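Local atomic coordinates of lysozyme (Meretrix lusoria, PDB entry 4PJ2), a protein that hydrolyses the beta-1,4 linkages of bacterial peptidoglycan and of chitin-type sugars, and lyses the Gram-positive bacterium M. luteus. Residues D[81-84]-D[85-89]. Residues are numbered along the deposited sequence; the frame is centred on the assembly and turned at random.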
ATOM      1  N   GLY D  81       1.183  15.222   8.571  1.00 16.98           N
ATOM      2  CA  GLY D  81       2.193  16.266   8.694  1.00 17.77           C
ATOM      3  C   GLY D  81       2.645  16.845   7.365  1.00 18.53           C
ATOM      4  O   GLY D  81       3.697  17.466   7.272  1.00 19.38           O
ATOM      5  N   CYS D  82       1.831  16.647   6.339  1.00 18.29           N
ATOM      6  CA  CYS D  82       2.196  17.123   5.011  0.76 18.74           C
ATOM      7  C   CYS D  82       2.018  18.609   4.877  1.00 18.63           C
ATOM      8  O   CYS D  82       1.109  19.194   5.446  1.00 18.91           O
ATOM      9  CB  CYS D  82       1.352  16.487   3.914  0.76 18.24           C
ATOM     10  SG  CYS D  82       1.397  14.718   3.847  0.76 18.04           S
ATOM     11  N   PRO D  83       2.914  19.234   4.092  1.00 19.03           N
ATOM     12  CA  PRO D  83       2.653  20.627   3.734  1.00 20.12           C
ATOM     13  C   PRO D  83       1.403  20.677   2.861  1.00 19.22           C
ATOM     14  O   PRO D  83       1.244  19.838   1.970  1.00 20.76           O
ATOM     15  CB  PRO D  83       3.912  21.043   2.970  1.00 20.54           C
ATOM     16  CG  PRO D  83       4.553  19.813   2.563  1.00 21.55           C
ATOM     17  CD  PRO D  83       4.160  18.725   3.491  1.00 20.63           C
ATOM     18  N   LEU D  84       0.493  21.607   3.142  1.00 19.00           N
ATOM     19  CA  LEU D  84      -0.772  21.669   2.402  1.00 18.83           C
ATOM     20  C   LEU D  84      -0.628  22.513   1.149  1.00 20.36           C
ATOM     21  O   LEU D  84      -1.182  23.611   1.013  1.00 21.66           O
ATOM     22  CB  LEU D  84      -1.907  22.160   3.308  1.00 18.77           C
ATOM     23  CG  LEU D  84      -2.095  21.313   4.565  1.00 19.33           C
ATOM     24  CD1 LEU D  84      -3.202  21.893   5.434  1.00 20.31           C
ATOM     25  CD2 LEU D  84      -2.384  19.864   4.213  1.00 19.48           C
ATOM     26  N   ARG D  85       0.160  21.966   0.239  1.00 20.12           N
ATOM     27  CA  ARG D  85       0.373  22.520  -1.082  1.00 21.26           C
ATOM     28  C   ARG D  85       0.791  21.353  -1.951  1.00 21.24           C
ATOM     29  O   ARG D  85       0.896  20.217  -1.476  1.00 21.31           O
ATOM     30  CB  ARG D  85       1.447  23.591  -1.064  1.00 22.71           C
ATOM     31  CG  ARG D  85       2.752  23.198  -0.399  1.00 24.72           C
ATOM     32  CD  ARG D  85       3.730  24.343  -0.528  1.00 27.79           C
ATOM     33  NE  ARG D  85       4.862  24.243   0.385  1.00 30.51           N
ATOM     34  CZ  ARG D  85       5.681  25.257   0.646  1.00 32.59           C
ATOM     35  NH1 ARG D  85       5.489  26.438   0.068  1.00 33.54           N
ATOM     36  NH2 ARG D  85       6.696  25.098   1.485  1.00 33.44           N
ATOM     37  N   CYS D  86       1.066  21.626  -3.225  1.00 21.99           N
ATOM     38  CA  CYS D  86       1.217  20.544  -4.176  1.00 22.96           C
ATOM     39  C   CYS D  86       2.351  19.586  -3.833  1.00 21.98           C
ATOM     40  O   CYS D  86       2.193  18.387  -4.040  1.00 22.60           O
ATOM     41  CB  CYS D  86       1.364  21.097  -5.596  1.00 24.32           C
ATOM     42  SG  CYS D  86       0.886  19.872  -6.860  1.00 25.77           S
ATOM     43  N   GLU D  87       3.461  20.069  -3.276  1.00 22.25           N
ATOM     44  CA  GLU D  87       4.547  19.161  -2.914  1.00 24.47           C
ATOM     45  C   GLU D  87       3.990  18.055  -2.023  1.00 22.69           C
ATOM     46  O   GLU D  87       4.280  16.878  -2.229  1.00 23.76           O
ATOM     47  CB  GLU D  87       5.713  19.851  -2.193  1.00 28.10           C
ATOM     48  CG  GLU D  87       6.787  18.821  -1.774  1.00 32.87           C
ATOM     49  CD  GLU D  87       7.890  19.366  -0.889  1.00 38.10           C
ATOM     50  OE1 GLU D  87       7.771  20.503  -0.389  1.00 40.53           O
ATOM     51  OE2 GLU D  87       8.880  18.626  -0.679  1.00 40.16           O
ATOM     52  N   GLY D  88       3.180  18.432  -1.038  1.00 21.33           N
ATOM     53  CA  GLY D  88       2.570  17.465  -0.146  1.00 20.10           C
ATOM     54  C   GLY D  88       1.543  16.597  -0.845  1.00 19.32           C
ATOM     55  O   GLY D  88       1.586  15.362  -0.764  1.00 19.29           O
ATOM     56  N   PHE D  89       0.616  17.234  -1.550  1.00 19.30           N
ATOM     57  CA  PHE D  89      -0.498  16.505  -2.148  1.00 18.76           C
ATOM     58  C   PHE D  89      -0.028  15.541  -3.238  1.00 18.70           C
ATOM     59  O   PHE D  89      -0.529  14.429  -3.341  1.00 19.24           O
ATOM     60  CB  PHE D  89      -1.546  17.456  -2.721  1.00 18.73           C
ATOM     61  CG  PHE D  89      -2.165  18.398  -1.701  1.00 18.76           C
ATOM     62  CD1 PHE D  89      -2.304  19.749  -1.997  1.00 18.65           C
ATOM     63  CD2 PHE D  89      -2.641  17.936  -0.472  1.00 18.67           C
ATOM     64  CE1 PHE D  89      -2.880  20.623  -1.080  1.00 18.90           C
ATOM     65  CE2 PHE D  89      -3.227  18.825   0.452  1.00 18.42           C
ATOM     66  CZ  PHE D  89      -3.343  20.158   0.138  1.00 18.88           C
TER
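The Phe89 ring meets Leu84 obliquely, CZ and CE1 of Phe89 each 3.7 Å from C of Leu84, its carbonyl carbon. One branch of the leucine adds to this, CD2 of Leu84 lying 4.0 Å from CE2 of Phe89, while CB of Leu84 lies near CZ of Phe89. Phe89 holds CG beside its backbone N and anti to its carbonyl carbon (chi1 -60°), a torsion that brings the ring back past the start of the helix to the residue before the N-cap. The Phe89 side chain also touches Ile5, Val6 and Ala77, in loops. Arg85 is the N-cap of helix 86-95, and its carbonyl O accepts the first-turn bond from Phe89 N (3.0 Å). In this I-type lysozyme two disulfides hold the loop-to-helix junction: Cys86 is bonded to Cys10 of helix 8-19, and Cys82 to Cys100, in the loop after helix 86-95. Just ahead of the N-cap, Leu84 centres an inverse gamma turn, closed by a weak, bent bond from Arg85 N to Pro83 O (2.9 Å, 147° at the hydrogen). Pro83 O also receives a CA-H...O contact from Gly88 CA (3.4 Å, 157° at the hydrogen). The Pro83 ring packs by CG and CD on the Gly88 backbone; CB of Pro83 lies 4.2 Å from CG of Arg85, whose chain, extended from CG to NE, lets NH1 hydrogen-bond to OE1 of Gln122.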